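Local coordinates for protein possible adhesin (Caldicellulosiruptor kronotskyensis, PDB 4WA0) that probably mediates attachment of the cells to cellulose as a tapirin adhesin, here its C-terminal beta-helix domain with a bound magnesium ion, at residues A[17-22]-A[320-325]; A[106-111]-A[132-137]; A[309-314]-A[336-341]. One frame throughout, in Å; residues are numbered along the deposited sequence. Where two conformers were deposited one is given.

Contact 1 (A[17-22]-A[320-325])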
ATOM      1  N   ALA A  17       8.050  10.136  -1.851  1.00 14.12           N
ATOM      2  CA  ALA A  17       6.713   9.985  -2.371  1.00 13.20           C
ATOM      3  C   ALA A  17       6.626   8.968  -3.544  1.00 14.67           C
ATOM      4  O   ALA A  17       7.482   8.937  -4.418  1.00 15.37           O
ATOM      5  CB  ALA A  17       6.109  11.326  -2.769  1.00 15.02           C
ATOM      6  N   LEU A  18       5.549   8.193  -3.545  1.00 11.34           N
ATOM      7  CA  LEU A  18       5.332   7.128  -4.556  1.00 12.20           C
ATOM      8  C   LEU A  18       3.995   7.404  -5.238  1.00 11.76           C
ATOM      9  O   LEU A  18       2.955   7.450  -4.581  1.00 11.86           O
ATOM     10  CB  LEU A  18       5.359   5.751  -3.898  1.00 13.03           C
ATOM     11  CG  LEU A  18       4.822   4.603  -4.809  1.00 14.44           C
ATOM     12  CD1 LEU A  18       5.665   4.346  -6.061  1.00 16.07           C
ATOM     13  CD2 LEU A  18       4.734   3.271  -4.069  1.00 14.71           C
ATOM     14  N   ASN A  19       4.017   7.519  -6.579  1.00 10.95           N
ATOM     15  CA  ASN A  19       2.838   7.558  -7.384  1.00 12.18           C
ATOM     16  C   ASN A  19       2.789   6.330  -8.267  1.00 11.21           C
ATOM     17  O   ASN A  19       3.633   6.163  -9.151  1.00 11.03           O
ATOM     18  CB  ASN A  19       2.842   8.797  -8.246  1.00 13.14           C
ATOM     19  CG  ASN A  19       2.916  10.074  -7.412  1.00 17.83           C
ATOM     20  OD1 ASN A  19       2.237  10.234  -6.425  1.00 21.03           O
ATOM     21  ND2 ASN A  19       3.756  11.001  -7.853  1.00 23.20           N
ATOM     22  N   THR A  20       1.876   5.392  -8.009  1.00 10.57           N
ATOM     23  CA  THR A  20       1.742   4.213  -8.846  1.00 11.13           C
ATOM     24  C   THR A  20       1.099   4.501 -10.227  1.00 10.83           C
ATOM     25  O   THR A  20       0.535   5.560 -10.513  1.00 11.39           O
ATOM     26  CB  THR A  20       0.999   3.049  -8.182  1.00 12.82           C
ATOM     27  OG1 THR A  20      -0.380   3.348  -8.129  1.00 12.69           O
ATOM     28  CG2 THR A  20       1.445   2.858  -6.794  1.00 13.05           C
ATOM     29  N   ASN A  21       1.254   3.520 -11.108  1.00 12.88           N
ATOM     30  CA  ASN A  21       0.603   3.568 -12.376  1.00 12.83           C
ATOM     31  C   ASN A  21      -0.791   2.946 -12.257  1.00 13.47           C
ATOM     32  O   ASN A  21      -1.127   2.322 -11.244  1.00 14.09           O
ATOM     33  CB  ASN A  21       1.419   2.808 -13.433  1.00 12.60           C
ATOM     34  CG  ASN A  21       1.693   1.348 -13.094  1.00 12.96           C
ATOM     35  OD1 ASN A  21       2.027   1.006 -11.973  1.00 14.13           O
ATOM     36  ND2 ASN A  21       1.678   0.498 -14.104  1.00 14.23           N
ATOM     37  N   LYS A  22      -1.647   3.188 -13.271  1.00 12.60           N
ATOM     38  CA  LYS A  22      -2.943   2.468 -13.340  1.00 13.27           C
ATOM     39  C   LYS A  22      -2.817   0.989 -13.657  1.00 11.37           C
ATOM     40  O   LYS A  22      -1.843   0.503 -14.284  1.00 11.89           O
ATOM     41  CB  LYS A  22      -3.766   3.123 -14.426  1.00 14.44           C
ATOM     42  CG  LYS A  22      -4.131   4.574 -14.004  1.00 16.66           C
ATOM     43  CD  LYS A  22      -4.776   5.313 -15.117  1.00 21.05           C
ATOM     44  CE  LYS A  22      -4.882   6.803 -14.913  1.00 20.71           C
ATOM     45  NZ  LYS A  22      -5.825   7.262 -13.899  1.00 22.13           N
ATOM     46  N   THR A 320      11.546  11.367  -4.975  1.00 22.34           N
ATOM     47  CA  THR A 320      10.168  11.019  -5.264  1.00 25.31           C
ATOM     48  C   THR A 320      10.221   9.989  -6.393  1.00 21.82           C
ATOM     49  O   THR A 320      11.264   9.836  -7.064  1.00 19.67           O
ATOM     50  CB  THR A 320       9.291  12.179  -5.797  1.00 26.66           C
ATOM     51  OG1 THR A 320       9.822  12.644  -7.047  1.00 30.47           O
ATOM     52  CG2 THR A 320       9.158  13.372  -4.801  1.00 33.28           C
ATOM     53  N   PHE A 321       9.098   9.311  -6.637  1.00 17.13           N
ATOM     54  CA  PHE A 321       9.124   8.186  -7.531  1.00 15.30           C
ATOM     55  C   PHE A 321       7.774   8.019  -8.235  1.00 14.57           C
ATOM     56  O   PHE A 321       6.756   7.976  -7.553  1.00 16.16           O
ATOM     57  CB  PHE A 321       9.423   6.949  -6.734  1.00 15.44           C
ATOM     58  CG  PHE A 321       9.529   5.713  -7.546  1.00 16.03           C
ATOM     59  CD1 PHE A 321      10.257   5.721  -8.719  1.00 17.85           C
ATOM     60  CD2 PHE A 321       9.017   4.552  -7.123  1.00 16.86           C
ATOM     61  CE1 PHE A 321      10.376   4.579  -9.478  1.00 18.96           C
ATOM     62  CE2 PHE A 321       9.147   3.388  -7.838  1.00 18.72           C
ATOM     63  CZ  PHE A 321       9.791   3.411  -9.061  1.00 18.90           C
ATOM     64  N   ASN A 322       7.781   7.936  -9.558  1.00 12.09           N
ATOM     65  CA  ASN A 322       6.596   7.625 -10.352  1.00 12.70           C
ATOM     66  C   ASN A 322       6.871   6.381 -11.127  1.00 12.39           C
ATOM     67  O   ASN A 322       8.035   6.245 -11.716  1.00 12.98           O
ATOM     68  CB  ASN A 322       6.300   8.772 -11.350  1.00 13.91           C
ATOM     69  CG  ASN A 322       6.075  10.117 -10.636  1.00 18.24           C
ATOM     70  OD1 ASN A 322       5.043  10.379 -10.150  1.00 19.23           O
ATOM     71  ND2 ASN A 322       7.161  10.853 -10.423  1.00 22.64           N
ATOM     72  N   ILE A 323       5.897   5.483 -11.148  1.00 12.18           N
ATOM     73  CA  ILE A 323       5.899   4.322 -12.052  1.00 12.36           C
ATOM     74  C   ILE A 323       4.992   4.729 -13.191  1.00 14.75           C
ATOM     75  O   ILE A 323       3.805   5.009 -12.955  1.00 13.59           O
ATOM     76  CB  ILE A 323       5.358   3.037 -11.352  1.00 13.85           C
ATOM     77  CG1 ILE A 323       6.247   2.689 -10.160  1.00 13.79           C
ATOM     78  CG2 ILE A 323       5.337   1.871 -12.386  1.00 13.99           C
ATOM     79  CD1 ILE A 323       5.616   1.535  -9.400  1.00 16.35           C
ATOM     80  N   ASN A 324       5.563   4.829 -14.407  1.00 13.92           N
ATOM     81  CA  ASN A 324       4.787   5.391 -15.529  1.00 16.38           C
ATOM     82  C   ASN A 324       4.651   4.371 -16.648  1.00 17.37           C
ATOM     83  O   ASN A 324       5.528   3.523 -16.813  1.00 17.99           O
ATOM     84  CB  ASN A 324       5.426   6.666 -16.096  1.00 16.80           C
ATOM     85  CG  ASN A 324       5.367   7.850 -15.130  1.00 18.36           C
ATOM     86  OD1 ASN A 324       4.565   7.870 -14.198  1.00 18.98           O
ATOM     87  ND2 ASN A 324       6.337   8.757 -15.258  1.00 19.71           N
ATOM     88  N   ALA A 325       3.567   4.478 -17.396  1.00 21.60           N
ATOM     89  CA  ALA A 325       3.291   3.596 -18.569  1.00 25.12           C
ATOM     90  C   ALA A 325       2.865   4.526 -19.624  1.00 29.37           C
ATOM     91  O   ALA A 325       1.780   5.110 -19.548  1.00 31.53           O
ATOM     92  CB  ALA A 325       2.173   2.577 -18.292  1.00 30.12           C
TER
HETATM   93  O   HOH W   1       2.286   7.015 -12.360  1.00 26.46           O
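The side chains of Asn19 and Asn322 run side by side, pointing the same way, with their amide planes 35° apart. Asn19 ND2 gives an N-H to Asn322 OD1 at 2.7 Å. The acceptor lies in the amide plane of Asn19, whereas the donor is tilted from the carbonyl plane of Asn322. A shared chi1 of -59°, CG anti to the carbonyl carbon, starts both side chains off alike on the partly exposed surface of the sheet, and the ND2 to OD1 bond links their ends. On the buried face, Leu18 CD1 meets the ring of Phe321 at CD2, 3.5 Å away; the ring also touches Ile300 and Ile314. Asparagine suits the outer side and hydrocarbon the inner, as expected for the wall of a parallel beta-helix. The backbones hold these pairs in step: Asn19 N bonds to Phe321 O at 2.9 Å, and Ile323 N to Asn19 O at 3.1 Å, both nearly straight. Beyond Asn19 strand 17-19 ends, the backbones draw apart, and a water sits 2.9 Å from Thr20 O and 2.6 Å from Ile323 O. There Asn21 crosses Ile323, with OD1 3.4 Å from Ile323 CG2. The contact thus sets a hydrogen-bonded amide pair on the outer face against a buried Asn21 OD1 that lies beside a methyl group and has no polar partner in the model.

Contact 2 (A[106-111]-A[132-137])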
HETATM    1  N   MSE A 106      -9.129   9.166   8.525  0.55 15.73           N
HETATM    2  CA  MSE A 106      -9.475   8.126   7.549  0.55 13.21           C
HETATM    3  C   MSE A 106     -10.730   8.559   6.874  0.55 13.07           C
HETATM    4  O   MSE A 106     -11.765   8.633   7.526  0.55 10.66           O
HETATM    5  CB  MSE A 106      -9.672   6.757   8.168  0.55 14.98           C
HETATM    6  CG  MSE A 106      -9.971   5.776   7.042  0.55 16.68           C
HETATM    7 SE   MSE A 106     -10.161   3.912   7.662  0.55 21.84          SE
HETATM    8  CE  MSE A 106      -8.881   3.752   9.174  0.55 20.17           C
ATOM      9  N   GLN A 107     -10.661   8.879   5.573  0.55 11.96           N
ATOM     10  CA  GLN A 107     -11.824   9.385   4.832  0.55 13.04           C
ATOM     11  C   GLN A 107     -12.176   8.421   3.698  0.55 11.90           C
ATOM     12  O   GLN A 107     -11.370   8.276   2.761  0.55 12.16           O
ATOM     13  CB  GLN A 107     -11.538  10.779   4.297  0.55 16.10           C
ATOM     14  CG  GLN A 107     -11.674  11.855   5.372  0.55 19.83           C
ATOM     15  CD  GLN A 107     -11.453  13.254   4.830  0.55 22.94           C
ATOM     16  OE1 GLN A 107     -11.712  13.522   3.671  0.55 29.17           O
ATOM     17  NE2 GLN A 107     -10.979  14.150   5.677  0.55 28.42           N
ATOM     18  N   LEU A 108     -13.301   7.716   3.793  1.00 10.22           N
ATOM     19  CA  LEU A 108     -13.655   6.690   2.819  1.00 10.45           C
ATOM     20  C   LEU A 108     -14.876   7.183   2.061  1.00 11.07           C
ATOM     21  O   LEU A 108     -15.987   7.139   2.582  1.00 11.84           O
ATOM     22  CB  LEU A 108     -13.912   5.351   3.448  1.00 11.54           C
ATOM     23  CG  LEU A 108     -12.814   4.780   4.368  1.00 12.04           C
ATOM     24  CD1 LEU A 108     -13.193   3.407   4.893  1.00 13.15           C
ATOM     25  CD2 LEU A 108     -11.469   4.740   3.694  1.00 11.93           C
ATOM     26  N   TYR A 109     -14.664   7.637   0.833  1.00 11.83           N
ATOM     27  CA  TYR A 109     -15.717   8.135  -0.041  1.00 12.00           C
ATOM     28  C   TYR A 109     -16.051   7.138  -1.143  1.00 11.83           C
ATOM     29  O   TYR A 109     -17.209   7.026  -1.561  1.00 10.96           O
ATOM     30  CB  TYR A 109     -15.287   9.466  -0.632  1.00 11.65           C
ATOM     31  CG  TYR A 109     -15.183  10.597   0.402  1.00 16.13           C
ATOM     32  CD1 TYR A 109     -15.785  10.505   1.642  1.00 18.27           C
ATOM     33  CD2 TYR A 109     -14.366  11.650   0.194  1.00 26.26           C
ATOM     34  CE1 TYR A 109     -15.597  11.489   2.625  1.00 22.22           C
ATOM     35  CE2 TYR A 109     -14.241  12.668   1.156  1.00 27.80           C
ATOM     36  CZ  TYR A 109     -14.869  12.572   2.350  1.00 25.76           C
ATOM     37  OH  TYR A 109     -14.711  13.581   3.327  1.00 27.68           O
ATOM     38  N   GLY A 110     -15.037   6.424  -1.665  1.00 10.92           N
ATOM     39  CA  GLY A 110     -15.332   5.495  -2.729  1.00 11.37           C
ATOM     40  C   GLY A 110     -16.102   4.301  -2.238  1.00 10.82           C
ATOM     41  O   GLY A 110     -15.790   3.787  -1.184  1.00 10.80           O
ATOM     42  N   ALA A 111     -17.175   3.912  -2.932  1.00 10.65           N
ATOM     43  CA  ALA A 111     -17.850   2.664  -2.649  1.00 10.01           C
ATOM     44  C   ALA A 111     -16.879   1.496  -2.581  1.00 11.04           C
ATOM     45  O   ALA A 111     -15.893   1.511  -3.271  1.00 11.69           O
ATOM     46  CB  ALA A 111     -18.855   2.395  -3.721  1.00 11.08           C
ATOM     47  N   VAL A 132     -20.340   2.529   0.551  1.00  9.96           N
ATOM     48  CA  VAL A 132     -19.142   2.574   1.366  1.00  9.88           C
ATOM     49  C   VAL A 132     -19.425   1.714   2.628  1.00 10.70           C
ATOM     50  O   VAL A 132     -20.168   2.175   3.557  1.00 11.96           O
ATOM     51  CB  VAL A 132     -18.801   3.976   1.792  1.00 11.21           C
ATOM     52  CG1 VAL A 132     -17.462   3.956   2.577  1.00 11.82           C
ATOM     53  CG2 VAL A 132     -18.678   4.896   0.595  1.00 13.20           C
ATOM     54  N   ASN A 133     -18.897   0.507   2.676  1.00 10.79           N
ATOM     55  CA  ASN A 133     -19.266  -0.468   3.728  1.00 11.07           C
ATOM     56  C   ASN A 133     -18.012  -0.960   4.421  1.00 10.69           C
ATOM     57  O   ASN A 133     -17.127  -1.553   3.767  1.00 12.17           O
ATOM     58  CB  ASN A 133     -19.975  -1.632   3.100  1.00 13.20           C
ATOM     59  CG  ASN A 133     -21.322  -1.249   2.537  1.00 13.01           C
ATOM     60  OD1 ASN A 133     -22.043  -0.497   3.152  1.00 14.39           O
ATOM     61  ND2 ASN A 133     -21.594  -1.650   1.300  1.00 15.33           N
HETATM   62  N   MSE A 134     -17.853  -0.631   5.691  1.00  9.88           N
HETATM   63  CA  MSE A 134     -16.755  -1.151   6.514  1.00 10.99           C
HETATM   64  C   MSE A 134     -17.139  -2.163   7.490  1.00 10.89           C
HETATM   65  O   MSE A 134     -18.211  -2.060   8.144  1.00 11.61           O
HETATM   66  CB  MSE A 134     -16.154   0.059   7.227  1.00 11.29           C
HETATM   67  CG  MSE A 134     -14.879  -0.330   7.934  1.00 13.70           C
HETATM   68 SE   MSE A 134     -13.871   1.193   8.703  1.00 19.54          SE
HETATM   69  CE  MSE A 134     -15.072   1.499  10.124  1.00 16.72           C
ATOM     70  N   GLU A 135     -16.291  -3.155   7.675  1.00 11.16           N
ATOM     71  CA  GLU A 135     -16.533  -4.190   8.727  1.00 11.87           C
ATOM     72  C   GLU A 135     -15.307  -4.228   9.609  1.00 13.15           C
ATOM     73  O   GLU A 135     -14.188  -4.215   9.074  1.00 14.89           O
ATOM     74  CB  GLU A 135     -16.695  -5.589   8.163  1.00 14.68           C
ATOM     75  CG  GLU A 135     -17.845  -5.639   7.223  1.00 18.55           C
ATOM     76  CD  GLU A 135     -18.240  -6.999   6.684  1.00 24.76           C
ATOM     77  OE1 GLU A 135     -17.545  -8.024   6.891  1.00 27.28           O
ATOM     78  OE2 GLU A 135     -19.289  -6.974   6.027  1.00 28.72           O
ATOM     79  N   VAL A 136     -15.504  -4.347  10.920  1.00 10.61           N
ATOM     80  CA  VAL A 136     -14.412  -4.526  11.878  1.00 11.63           C
ATOM     81  C   VAL A 136     -14.618  -5.860  12.539  1.00 12.40           C
ATOM     82  O   VAL A 136     -15.693  -6.119  13.104  1.00 13.45           O
ATOM     83  CB  VAL A 136     -14.363  -3.402  12.919  1.00 12.93           C
ATOM     84  CG1 VAL A 136     -13.291  -3.734  13.950  1.00 14.34           C
ATOM     85  CG2 VAL A 136     -14.129  -2.060  12.228  1.00 15.87           C
ATOM     86  N   SER A 137     -13.634  -6.754  12.407  1.00 12.17           N
ATOM     87  CA  SER A 137     -13.897  -8.117  12.916  1.00 14.15           C
ATOM     88  C   SER A 137     -13.537  -8.317  14.374  1.00 14.52           C
ATOM     89  O   SER A 137     -14.208  -9.175  15.031  1.00 15.89           O
ATOM     90  CB  SER A 137     -13.327  -9.194  11.943  1.00 16.37           C
ATOM     91  OG  SER A 137     -11.973  -9.273  11.980  1.00 20.30           O
TER
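Val132 pushes both its methyl groups against the bend that follows Leu108. CG1 rests 3.5 Å from Leu108 O and 3.9 Å from Leu108 CB, while CG2 lies 3.4 Å from Tyr109 O and 3.6 Å from Gly110 O. The branches divide this work because CG1 is anti to the backbone N (chi1 -176°) and CG2 anti to the carbonyl carbon. A branched, short side chain fits here: it fills the inside of the bend formed by Leu108, Tyr109 and Gly110 without carrying a polar group among their carbonyls. Further along, Leu108 CD1 comes to within 4.5 Å of the selenium, SE, of selenomethionine Met134, a loose apolar touch at the end of the long Met134 side chain. No hydrogen bond links the two segments, which belong to different sheets of the parallel beta-helix. Strand 106-108 leads round the bend into strand 112-116, and 132-136 is the neighbour of 112-116 one coil on, so the contact spans a corner between two walls. The bend itself is held by second-shell bonds, with Arg87 NH1 reaching Tyr109 O and Tyr114 OH reaching Gly110 O, and Tyr114 also packs on both Leu108 and Val132, lining the same corner. Leu127 of strand 125-128 touches Val132 and Met134, and Phe116 packs against Met134.

Contact 3 (A[309-314]-A[336-341])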
ATOM      1  N   ILE A 309       4.737  -7.826 -17.684  1.00 12.92           N
ATOM      2  CA  ILE A 309       4.763  -8.780 -16.570  1.00 14.21           C
ATOM      3  C   ILE A 309       6.187  -8.926 -16.085  1.00 15.74           C
ATOM      4  O   ILE A 309       7.061  -9.249 -16.928  1.00 15.78           O
ATOM      5  CB  ILE A 309       4.286 -10.137 -17.036  1.00 17.25           C
ATOM      6  CG1 ILE A 309       2.837  -9.927 -17.482  1.00 19.08           C
ATOM      7  CG2 ILE A 309       4.406 -11.208 -15.937  1.00 20.13           C
ATOM      8  CD1 ILE A 309       2.223 -11.098 -18.196  1.00 19.99           C
HETATM    9  N   MSE A 310       6.393  -8.768 -14.783  1.00 13.12           N
HETATM   10  CA  MSE A 310       7.722  -9.048 -14.212  1.00 13.20           C
HETATM   11  C   MSE A 310       7.727  -9.787 -12.907  1.00 13.16           C
HETATM   12  O   MSE A 310       6.739  -9.819 -12.158  1.00 13.82           O
HETATM   13  CB  MSE A 310       8.590  -7.764 -14.091  1.00 15.05           C
HETATM   14  CG  MSE A 310       8.101  -6.837 -13.088  1.00 17.06           C
HETATM   15 SE   MSE A 310       9.219  -5.167 -13.054  1.00 17.42          SE
HETATM   16  CE  MSE A 310      10.550  -5.835 -11.883  1.00 15.86           C
ATOM     17  N   ASN A 311       8.865 -10.397 -12.637  1.00 13.70           N
ATOM     18  CA  ASN A 311       9.141 -11.104 -11.389  1.00 14.66           C
ATOM     19  C   ASN A 311      10.384 -10.517 -10.754  1.00 14.62           C
ATOM     20  O   ASN A 311      11.398 -10.429 -11.420  1.00 16.59           O
ATOM     21  CB  ASN A 311       9.450 -12.591 -11.677  1.00 19.28           C
ATOM     22  CG  ASN A 311       8.268 -13.306 -12.307  1.00 27.06           C
ATOM     23  OD1 ASN A 311       7.372 -13.749 -11.607  1.00 33.37           O
ATOM     24  ND2 ASN A 311       8.296 -13.464 -13.603  1.00 33.42           N
ATOM     25  N   GLY A 312      10.299 -10.047  -9.515  1.00 12.82           N
ATOM     26  CA  GLY A 312      11.347  -9.319  -8.899  1.00 12.04           C
ATOM     27  C   GLY A 312      10.957  -8.227  -7.952  1.00 11.30           C
ATOM     28  O   GLY A 312      10.153  -8.432  -7.054  1.00 13.23           O
ATOM     29  N   SER A 313      11.502  -7.036  -8.181  1.00 10.44           N
ATOM     30  CA  SER A 313      11.192  -5.912  -7.332  1.00 10.88           C
ATOM     31  C   SER A 313      11.635  -4.617  -7.981  1.00 11.49           C
ATOM     32  O   SER A 313      12.460  -4.612  -8.931  1.00 11.29           O
ATOM     33  CB  SER A 313      11.816  -6.112  -5.921  1.00 12.90           C
ATOM     34  OG  SER A 313      13.239  -5.913  -5.918  1.00 14.80           O
ATOM     35  N   ILE A 314      11.103  -3.536  -7.435  1.00 11.34           N
ATOM     36  CA  ILE A 314      11.367  -2.125  -7.852  1.00 11.42           C
ATOM     37  C   ILE A 314      11.719  -1.299  -6.641  1.00 11.96           C
ATOM     38  O   ILE A 314      10.938  -1.244  -5.650  1.00 14.12           O
ATOM     39  CB  ILE A 314      10.126  -1.495  -8.558  1.00 13.10           C
ATOM     40  CG1 ILE A 314       9.804  -2.284  -9.747  1.00 12.50           C
ATOM     41  CG2 ILE A 314      10.345  -0.014  -8.792  1.00 15.18           C
ATOM     42  CD1 ILE A 314       8.442  -1.905 -10.268  1.00 14.03           C
ATOM     43  N   LYS A 336       5.257  -9.776  -9.585  0.54 14.18           N
ATOM     44  CA  LYS A 336       5.288 -10.849  -8.622  0.54 14.82           C
ATOM     45  C   LYS A 336       6.592 -10.698  -7.879  0.54 13.90           C
ATOM     46  O   LYS A 336       7.679 -10.876  -8.440  0.54 14.12           O
ATOM     47  CB  LYS A 336       5.269 -12.210  -9.288  0.54 16.92           C
ATOM     48  CG  LYS A 336       5.383 -13.347  -8.284  0.54 18.89           C
ATOM     49  CD  LYS A 336       4.051 -13.878  -7.859  0.54 23.49           C
ATOM     50  CE  LYS A 336       3.956 -15.388  -7.947  0.54 21.10           C
ATOM     51  NZ  LYS A 336       4.756 -16.111  -6.935  0.54 22.40           N
ATOM     52  N   TYR A 337       6.482 -10.419  -6.606  1.00 13.38           N
ATOM     53  CA  TYR A 337       7.689 -10.249  -5.791  1.00 13.48           C
ATOM     54  C   TYR A 337       8.587 -11.480  -5.748  1.00 15.07           C
ATOM     55  O   TYR A 337       8.097 -12.600  -5.545  1.00 13.73           O
ATOM     56  CB  TYR A 337       7.318  -9.866  -4.366  1.00 12.84           C
ATOM     57  CG  TYR A 337       8.532  -9.856  -3.443  1.00 13.88           C
ATOM     58  CD1 TYR A 337       9.475  -8.858  -3.539  1.00 13.84           C
ATOM     59  CD2 TYR A 337       8.717 -10.823  -2.485  1.00 14.04           C
ATOM     60  CE1 TYR A 337      10.576  -8.852  -2.705  1.00 14.95           C
ATOM     61  CE2 TYR A 337       9.825 -10.819  -1.659  1.00 15.18           C
ATOM     62  CZ  TYR A 337      10.790  -9.818  -1.790  1.00 16.50           C
ATOM     63  OH  TYR A 337      11.914  -9.770  -0.926  1.00 18.27           O
ATOM     64  N   GLN A 338       9.908 -11.272  -5.872  1.00 15.20           N
ATOM     65  CA  GLN A 338      10.866 -12.334  -5.579  1.00 17.25           C
ATOM     66  C   GLN A 338      12.048 -11.708  -4.897  1.00 15.84           C
ATOM     67  O   GLN A 338      12.552 -10.686  -5.360  1.00 15.90           O
ATOM     68  CB  GLN A 338      11.405 -12.934  -6.866  1.00 20.36           C
ATOM     69  CG  GLN A 338      10.371 -13.544  -7.781  1.00 25.04           C
ATOM     70  CD  GLN A 338       9.845 -14.871  -7.211  1.00 35.80           C
ATOM     71  OE1 GLN A 338      10.334 -15.384  -6.177  1.00 35.55           O
ATOM     72  NE2 GLN A 338       8.821 -15.395  -7.852  1.00 35.72           N
HETATM   73  N   MSE A 339      12.521 -12.338  -3.831  0.55 16.19           N
HETATM   74  CA  MSE A 339      13.725 -11.878  -3.126  0.55 16.55           C
HETATM   75  C   MSE A 339      14.928 -12.063  -4.013  0.55 16.30           C
HETATM   76  O   MSE A 339      15.084 -13.124  -4.636  0.55 14.55           O
HETATM   77  CB  MSE A 339      13.939 -12.687  -1.837  0.55 17.63           C
HETATM   78  CG  MSE A 339      15.226 -12.353  -1.107  0.55 20.06           C
HETATM   79 SE   MSE A 339      14.985 -10.766   0.046  0.55 25.38          SE
HETATM   80  CE  MSE A 339      15.912 -11.627   1.564  0.55 27.36           C
ATOM     81  N   PRO A 340      15.814 -11.050  -4.076  1.00 16.43           N
ATOM     82  CA  PRO A 340      17.052 -11.319  -4.842  1.00 18.27           C
ATOM     83  C   PRO A 340      17.868 -12.424  -4.227  1.00 15.98           C
ATOM     84  O   PRO A 340      17.777 -12.666  -2.996  1.00 17.82           O
ATOM     85  CB  PRO A 340      17.810  -9.984  -4.818  1.00 17.76           C
ATOM     86  CG  PRO A 340      16.981  -9.025  -4.080  1.00 18.90           C
ATOM     87  CD  PRO A 340      15.811  -9.710  -3.479  1.00 17.94           C
ATOM     88  N   SER A 341      18.654 -13.081  -5.062  1.00 13.39           N
ATOM     89  CA  SER A 341      19.590 -14.115  -4.619  1.00 14.76           C
ATOM     90  C   SER A 341      20.662 -13.443  -3.747  1.00 13.59           C
ATOM     91  O   SER A 341      20.890 -12.245  -3.821  1.00 12.80           O
ATOM     92  CB  SER A 341      20.261 -14.773  -5.780  1.00 16.16           C
ATOM     93  OG  SER A 341      21.023 -13.827  -6.503  1.00 16.08           O
TER
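A corner of the parallel beta-helix is joined here to the coil that comes last along the chain: strand 309-311 turns at Gly312 into 313-314, beside the place where strand 336-337 gives way to an irregular exit. Three backbone bonds tie Gly312 and its neighbours to this partner. Lys336 N reaches Met310 O at 3.0 Å, Gly312 N reaches Lys336 O at 3.0 Å, and Gln338 N reaches Gly312 O at 3.1 Å. Thus the pairing continues into the corner itself. Gly312 has phi 146° and psi -128°, a conformation in which a side chain would be jammed against the carbonyl oxygen before it, so glycine is called for. Before the corner, Asn311 leans obliquely over Lys336, and its OD1 is 3.5 Å from Lys336 CB. Asn311 CB in turn lies 4.1 Å from Gln338 CG, so this one asparagine packs against the aliphatic parts of both residues. On the other side of the strand, Tyr337 CD1 lies 3.6 Å from Gly312 O. Ser313 CB meets the edge of the ring close to its plane, and Met339 N sits above one face toward the rim. The phenol is fixed at its far end by a hydrogen bond from Tyr337 OH to Leu8 O, and Ser313 OG bonds to His293 ND1. Selenomethionine Met310 packs inward on Leu292 and Leu294 of strand 291-296 and on Leu335 of strand 333-337. From Gln338 the chain crosses toward strand 291-296, Pro340 touching His293, until Ser341 takes the N-cap position of helix 342-352, its OG bonded to Asp251 and its N to Gln258.

In the fold
Along the chain, contact 1 opens first, at strand 17-19 near the N-terminus; contact 2 falls wholly between its two segments; and contact 3 alternates with it, 309-314 preceding 320-325 and 336-341 following. Contacts 1 and 3 are neighbours, their centres about 17 Å apart, and they touch where Phe321 CZ packs 3.5 Å from Ile314 CG2. Contact 2 lies about 25 Å from contact 1 and about 31 Å from contact 3, centre to centre. It shares a wall of the beta-helix with each: strands 106-108, 17-19 and 320-325 in one, 132-136, 333-337 and 308-311 in another. Strand 17-19 is flanked by 37-39 and 320-325, so the first coil lies inside the stack, with the C-terminal coils added to its other side.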